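PDB 1RTW: transcriptional activator, putative from Pyrococcus furiosus, which is named a putative transcriptional activator and belongs to the TENA/THI-4/PQQC family of all-helical proteins, its function here being unassigned. Local coordinates for residues D43-K48 and E79-E84; E129-Y133 and W156-G162. One frame throughout, in Å; residues are numbered along the deposited sequence.

Contact 1. Residues D43-K48 and E79-E84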
loop_
_atom_site.group_PDB
_atom_site.type_symbol
_atom_site.label_atom_id
_atom_site.label_comp_id
_atom_site.label_asym_id
_atom_site.label_seq_id
_atom_site.Cartn_x
_atom_site.Cartn_y
_atom_site.Cartn_z
ATOM N N ASP B 43 19.259 -11.228 11.944
ATOM C CA ASP B 43 17.932 -11.750 12.212
ATOM C C ASP B 43 17.092 -10.726 12.971
ATOM O O ASP B 43 15.877 -10.681 12.823
ATOM C CB ASP B 43 17.992 -13.071 12.966
ATOM C CG ASP B 43 16.800 -13.950 12.660
ATOM O OD1 ASP B 43 16.609 -14.306 11.477
ATOM O OD2 ASP B 43 16.043 -14.274 13.596
ATOM N N TYR B 44 17.750 -9.887 13.763
ATOM C CA TYR B 44 17.063 -8.849 14.522
ATOM C C TYR B 44 16.402 -7.893 13.531
ATOM O O TYR B 44 15.272 -7.443 13.740
ATOM C CB TYR B 44 18.060 -8.098 15.398
ATOM C CG TYR B 44 17.455 -6.970 16.185
ATOM C CD1 TYR B 44 16.525 -7.221 17.188
ATOM C CD2 TYR B 44 17.844 -5.655 15.955
ATOM C CE1 TYR B 44 16.001 -6.187 17.955
ATOM C CE2 TYR B 44 17.328 -4.609 16.714
ATOM C CZ TYR B 44 16.409 -4.887 17.712
ATOM O OH TYR B 44 15.918 -3.860 18.473
ATOM N N TYR B 45 17.124 -7.598 12.452
ATOM C CA TYR B 45 16.627 -6.738 11.394
ATOM C C TYR B 45 15.457 -7.441 10.703
ATOM O O TYR B 45 14.441 -6.820 10.395
ATOM C CB TYR B 45 17.727 -6.484 10.370
ATOM C CG TYR B 45 17.271 -5.722 9.153
ATOM C CD1 TYR B 45 17.062 -6.371 7.931
ATOM C CD2 TYR B 45 17.096 -4.350 9.208
ATOM C CE1 TYR B 45 16.694 -5.653 6.788
ATOM C CE2 TYR B 45 16.729 -3.621 8.076
ATOM C CZ TYR B 45 16.529 -4.276 6.872
ATOM O OH TYR B 45 16.160 -3.529 5.774
ATOM N N PHE B 46 15.591 -8.744 10.492
ATOM C CA PHE B 46 14.529 -9.498 9.846
ATOM C C PHE B 46 13.258 -9.517 10.699
ATOM O O PHE B 46 12.169 -9.320 10.187
ATOM C CB PHE B 46 14.978 -10.940 9.551
ATOM C CG PHE B 46 13.916 -11.777 8.881
ATOM C CD1 PHE B 46 13.686 -11.667 7.510
ATOM C CD2 PHE B 46 13.082 -12.599 9.631
ATOM C CE1 PHE B 46 12.631 -12.357 6.901
ATOM C CE2 PHE B 46 12.017 -13.297 9.027
ATOM C CZ PHE B 46 11.793 -13.172 7.663
ATOM N N VAL B 47 13.409 -9.742 12.001
ATOM C CA VAL B 47 12.259 -9.815 12.907
ATOM C C VAL B 47 11.461 -8.517 12.910
ATOM O O VAL B 47 10.231 -8.537 12.838
ATOM C CB VAL B 47 12.704 -10.189 14.342
ATOM C CG1 VAL B 47 11.550 -10.038 15.314
ATOM C CG2 VAL B 47 13.246 -11.626 14.370
ATOM N N LYS B 48 12.170 -7.392 12.973
ATOM C CA LYS B 48 11.529 -6.082 12.971
ATOM C C LYS B 48 10.654 -5.926 11.733
ATOM O O LYS B 48 9.505 -5.494 11.818
ATOM C CB LYS B 48 12.572 -4.950 12.992
ATOM C CG LYS B 48 13.186 -4.670 14.361
ATOM C CD LYS B 48 14.095 -3.443 14.357
ATOM C CE LYS B 48 15.325 -3.658 13.483
ATOM N NZ LYS B 48 16.256 -2.494 13.529
ATOM N N GLU B 79 9.868 -11.031 20.652
ATOM C CA GLU B 79 11.155 -11.492 20.124
ATOM C C GLU B 79 12.172 -10.355 20.094
ATOM O O GLU B 79 13.366 -10.593 20.229
ATOM C CB GLU B 79 11.001 -12.070 18.707
ATOM C CG GLU B 79 10.229 -13.377 18.615
ATOM C CD GLU B 79 10.155 -13.931 17.191
ATOM O OE1 GLU B 79 10.783 -13.363 16.270
ATOM O OE2 GLU B 79 9.469 -14.950 16.990
ATOM N N LEU B 80 11.698 -9.124 19.909
ATOM C CA LEU B 80 12.592 -7.968 19.885
ATOM C C LEU B 80 13.331 -7.851 21.201
ATOM O O LEU B 80 14.544 -7.651 21.210
ATOM C CB LEU B 80 11.826 -6.670 19.630
ATOM C CG LEU B 80 11.166 -6.562 18.261
ATOM C CD1 LEU B 80 10.445 -5.229 18.152
ATOM C CD2 LEU B 80 12.214 -6.725 17.164
ATOM N N GLU B 81 12.593 -7.965 22.306
ATOM C CA GLU B 81 13.171 -7.886 23.644
ATOM C C GLU B 81 14.174 -9.025 23.823
ATOM O O GLU B 81 15.240 -8.842 24.400
ATOM C CB GLU B 81 12.075 -7.994 24.713
ATOM C CG GLU B 81 10.919 -7.006 24.546
ATOM C CD GLU B 81 9.747 -7.275 25.491
ATOM O OE1 GLU B 81 8.927 -6.350 25.696
ATOM O OE2 GLU B 81 9.634 -8.404 26.021
HETATM N N MSE B 82 13.833 -10.200 23.302
HETATM C CA MSE B 82 14.711 -11.360 23.399
HETATM C C MSE B 82 16.060 -11.090 22.721
HETATM O O MSE B 82 17.114 -11.461 23.246
HETATM C CB MSE B 82 14.024 -12.582 22.787
HETATM C CG MSE B 82 14.911 -13.800 22.674
HETATM SE SE MSE B 82 13.990 -15.344 22.006
HETATM C CE MSE B 82 13.798 -14.824 20.161
ATOM N N PHE B 83 16.022 -10.429 21.565
ATOM C CA PHE B 83 17.244 -10.103 20.840
ATOM C C PHE B 83 18.012 -9.019 21.587
ATOM O O PHE B 83 19.230 -9.085 21.711
ATOM C CB PHE B 83 16.931 -9.607 19.423
ATOM C CG PHE B 83 16.786 -10.698 18.405
ATOM C CD1 PHE B 83 17.813 -10.959 17.504
ATOM C CD2 PHE B 83 15.614 -11.445 18.316
ATOM C CE1 PHE B 83 17.680 -11.949 16.529
ATOM C CE2 PHE B 83 15.471 -12.437 17.343
ATOM C CZ PHE B 83 16.514 -12.688 16.445
ATOM N N GLU B 84 17.288 -8.025 22.086
ATOM C CA GLU B 84 17.895 -6.913 22.810
ATOM C C GLU B 84 18.563 -7.307 24.125
ATOM O O GLU B 84 19.628 -6.788 24.451
ATOM C CB GLU B 84 16.853 -5.822 23.043
ATOM C CG GLU B 84 16.414 -5.140 21.757
ATOM C CD GLU B 84 14.998 -4.589 21.814
ATOM O OE1 GLU B 84 14.337 -4.683 22.877
ATOM O OE2 GLU B 84 14.542 -4.068 20.777
#

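Contact 2. Residues E129-Y133 and W156-G162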
loop_
_atom_site.group_PDB
_atom_site.type_symbol
_atom_site.label_atom_id
_atom_site.label_comp_id
_atom_site.label_asym_id
_atom_site.label_seq_id
_atom_site.Cartn_x
_atom_site.Cartn_y
_atom_site.Cartn_z
ATOM N N GLU B 129 7.341 -19.026 9.514
ATOM C CA GLU B 129 7.189 -19.504 10.888
ATOM C C GLU B 129 7.448 -20.994 10.991
ATOM O O GLU B 129 8.139 -21.444 11.894
ATOM C CB GLU B 129 5.796 -19.164 11.443
ATOM C CG GLU B 129 5.398 -17.686 11.336
ATOM C CD GLU B 129 6.294 -16.751 12.143
ATOM O OE1 GLU B 129 7.512 -16.949 12.130
ATOM O OE2 GLU B 129 5.799 -15.790 12.763
ATOM N N LYS B 130 6.895 -21.745 10.044
ATOM C CA LYS B 130 7.049 -23.190 10.011
ATOM C C LYS B 130 8.515 -23.571 9.795
ATOM O O LYS B 130 9.012 -24.534 10.391
ATOM C CB LYS B 130 6.153 -23.771 8.917
ATOM C CG LYS B 130 6.291 -25.256 8.686
ATOM C CD LYS B 130 5.817 -26.067 9.866
ATOM C CE LYS B 130 5.867 -27.544 9.546
ATOM N NZ LYS B 130 5.566 -28.359 10.747
ATOM N N ALA B 131 9.216 -22.794 8.976
ATOM C CA ALA B 131 10.627 -23.046 8.716
ATOM C C ALA B 131 11.448 -22.936 9.998
ATOM O O ALA B 131 12.267 -23.809 10.294
ATOM C CB ALA B 131 11.156 -22.073 7.691
ATOM N N TYR B 132 11.216 -21.872 10.769
ATOM C CA TYR B 132 11.966 -21.665 12.002
ATOM C C TYR B 132 11.601 -22.658 13.090
ATOM O O TYR B 132 12.455 -23.055 13.893
ATOM C CB TYR B 132 11.814 -20.228 12.497
ATOM C CG TYR B 132 13.084 -19.431 12.362
ATOM C CD1 TYR B 132 13.458 -18.513 13.335
ATOM C CD2 TYR B 132 13.938 -19.626 11.274
ATOM C CE1 TYR B 132 14.664 -17.804 13.234
ATOM C CE2 TYR B 132 15.144 -18.926 11.166
ATOM C CZ TYR B 132 15.502 -18.016 12.146
ATOM O OH TYR B 132 16.691 -17.319 12.026
ATOM N N TYR B 133 10.339 -23.076 13.098
ATOM C CA TYR B 133 9.874 -24.047 14.077
ATOM C C TYR B 133 10.635 -25.354 13.868
ATOM O O TYR B 133 11.169 -25.921 14.818
ATOM C CB TYR B 133 8.366 -24.268 13.944
ATOM C CG TYR B 133 7.795 -25.289 14.910
ATOM C CD1 TYR B 133 8.099 -25.246 16.268
ATOM C CD2 TYR B 133 6.956 -26.304 14.455
ATOM C CE1 TYR B 133 7.582 -26.194 17.152
ATOM C CE2 TYR B 133 6.430 -27.258 15.323
ATOM C CZ TYR B 133 6.742 -27.202 16.670
ATOM O OH TYR B 133 6.201 -28.140 17.531
ATOM N N TRP B 156 11.759 -20.771 19.740
ATOM C CA TRP B 156 11.277 -21.258 18.454
ATOM C C TRP B 156 10.901 -22.735 18.381
ATOM O O TRP B 156 10.232 -23.162 17.431
ATOM C CB TRP B 156 12.247 -20.879 17.342
ATOM C CG TRP B 156 12.165 -19.433 17.002
ATOM C CD1 TRP B 156 11.041 -18.733 16.660
ATOM C CD2 TRP B 156 13.241 -18.507 16.952
ATOM N NE1 TRP B 156 11.354 -17.425 16.399
ATOM C CE2 TRP B 156 12.711 -17.255 16.578
ATOM C CE3 TRP B 156 14.617 -18.603 17.194
ATOM C CZ2 TRP B 156 13.495 -16.117 16.424
ATOM C CZ3 TRP B 156 15.399 -17.480 17.043
ATOM C CH2 TRP B 156 14.837 -16.247 16.667
ATOM N N SER B 157 11.320 -23.504 19.382
ATOM C CA SER B 157 11.009 -24.930 19.436
ATOM C C SER B 157 9.939 -25.232 20.488
ATOM O O SER B 157 9.444 -26.357 20.568
ATOM C CB SER B 157 12.272 -25.743 19.742
ATOM O OG SER B 157 12.734 -25.501 21.062
ATOM N N SER B 158 9.569 -24.221 21.273
ATOM C CA SER B 158 8.571 -24.391 22.332
ATOM C C SER B 158 7.200 -24.852 21.840
ATOM O O SER B 158 6.848 -24.676 20.673
ATOM C CB SER B 158 8.407 -23.095 23.134
ATOM O OG SER B 158 7.717 -22.101 22.389
ATOM N N GLN B 159 6.433 -25.437 22.756
ATOM C CA GLN B 159 5.087 -25.918 22.460
ATOM C C GLN B 159 4.216 -24.724 22.080
ATOM O O GLN B 159 3.360 -24.823 21.207
ATOM C CB GLN B 159 4.496 -26.627 23.687
ATOM C CG GLN B 159 3.124 -27.275 23.469
ATOM C CD GLN B 159 3.161 -28.478 22.535
ATOM O OE1 GLN B 159 4.224 -28.892 22.065
ATOM N NE2 GLN B 159 1.992 -29.049 22.269
ATOM N N GLU B 160 4.469 -23.593 22.728
ATOM C CA GLU B 160 3.728 -22.367 22.479
ATOM C C GLU B 160 3.892 -21.907 21.035
ATOM O O GLU B 160 2.911 -21.577 20.372
ATOM C CB GLU B 160 4.196 -21.273 23.437
ATOM C CG GLU B 160 3.375 -20.000 23.375
ATOM C CD GLU B 160 3.786 -18.984 24.424
ATOM O OE1 GLU B 160 5.002 -18.743 24.591
ATOM O OE2 GLU B 160 2.885 -18.418 25.079
ATOM N N PHE B 161 5.131 -21.886 20.553
ATOM C CA PHE B 161 5.394 -21.476 19.180
ATOM C C PHE B 161 4.785 -22.483 18.206
ATOM O O PHE B 161 4.213 -22.100 17.193
ATOM C CB PHE B 161 6.893 -21.342 18.916
ATOM C CG PHE B 161 7.214 -20.582 17.667
ATOM C CD1 PHE B 161 7.189 -19.196 17.670
ATOM C CD2 PHE B 161 7.526 -21.246 16.488
ATOM C CE1 PHE B 161 7.468 -18.471 16.516
ATOM C CE2 PHE B 161 7.808 -20.537 15.325
ATOM C CZ PHE B 161 7.779 -19.139 15.336
ATOM N N GLY B 162 4.899 -23.768 18.536
ATOM C CA GLY B 162 4.350 -24.811 17.694
ATOM C C GLY B 162 2.841 -24.705 17.568
ATOM O O GLY B 162 2.262 -25.077 16.547
#

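Contact 1. Residues D43-K48 and E79-E84
Two antiparallel helices pack here: the axes of 43-48 and 79-84 approach to 10.1 Å with 162° between their N-to-C directions, and the closest CA pair is Tyr44 with Phe83, at 6.4 Å. The apolar contacts involve Tyr44 and Val47 on one helix and Leu80 and Phe83, one turn apart, on the other. Tyr44 CD1 lies 3.3 Å from Phe83 CB and Tyr44 CE1 3.9 Å from Leu80 CD2. Val47 touches the same two residues, its CG1 lying 3.9 Å from Leu80 CD2 and its CG2 3.8 Å from Phe83 CE2, while Lys48 contributes its aliphatic part, CG being 3.6 Å from Leu80 CD2.

Aromatic contacts centre on Phe83. Tyr44 CA sits over its face, 4.1 Å from the ring centroid and 28° off the normal, a CH-pi contact; the two rings themselves meet obliquely, with centroids 5.8 Å apart and planes at 39°. Asp43 OD2 meets the ring edge, 3.3 Å from Phe83 CZ.

Polar contact across the pair is a hydrogen bond from Tyr44 OH to Glu84 OE2, 2.7 Å long, which ties the tyrosine to the helix it packs on.

The contact joins helices 33-60 and 66-89, antiparallel neighbours in the all-helical TENA/THI-4/PQQC fold, through a largely buried aromatic and aliphatic interface. Helix 150-157 covers one flank, where Phe152 meets Phe83 edge-to-face; Phe46 faces helix 100-115, and Lys48 reaches a salt bridge with Asp63 of the second subunit.

Contact 2. Residues E129-Y133 and W156-G162
Tyr133 lays its ring over Gly162, whose CA lies 3.8 Å from the ring centroid and 23° off the normal, a CH-pi contact. The absence of a side chain is what permits this fit: an ideal CB on Gly162 would fall 2.5 Å from Tyr133 OH, a clash. The ring edge meets backbone carbonyls, with Tyr133 CD1 3.2 Å from Trp156 O and CE1 3.9 Å from Ser157 O. A CA-H...O contact from Tyr133 CA to Trp156 O, 3.5 Å long with 170° at the hydrogen, adds a nearly linear backbone approach where the two segments come closest, the CA atoms of Tyr133 and Trp156 being 5.4 Å apart.

One residue earlier, Tyr132 directs its edge at the face of Trp156. This T-shaped pair has planes at 76° and centroids 4.8 Å apart, measured to the six-membered indole ring; its closest atoms are Tyr132 CD1 and Trp156 CE2, at 3.6 Å. Phe161 presents its edge to the other helix, CE2 lying 3.6 Å from Glu129 O and 4.0 Å from Tyr133 CB.

The partner segment is itself a tight helix-to-helix turn. Ser158, the first residue beyond helix 150-157, N-caps helix 159-176, its OG accepting from Phe161 N at 3.2 Å, while the same OG bonds to His155 O.

Helix 118-142 of the all-helical fold thus packs against the N-capped junction of two successive helices. Tyr132 OH hydrogen-bonds Trp39 NE1 of helix 33-60, Asp43 also touches the Tyr132-Trp156 pair, and Tyr75 of helix 66-89 touches Phe161.

Overall arrangement
Contact 1 closes along the chain before contact 2 opens, yet the two, with centres about 16 Å apart, touch directly. Asp43 OD1 lies 3.1 Å from Tyr132 OH and Glu79 OE2 lies 3.2 Å from Trp156 NE1, both probable hydrogen bonds, so each helix of contact 1 gives a carboxylate to an aromatic residue of contact 2. Packing adds to this: Asp43 OD2 and Met82 CE are 3.8 and 3.9 Å from Trp156 CH2. Glu79 and Glu129 each lie near a bound phosphate, the nearest approach of the side chain being about 3 and 2 Å respectively; such ions probably come from the crystallisation liquor, though they often mark pockets.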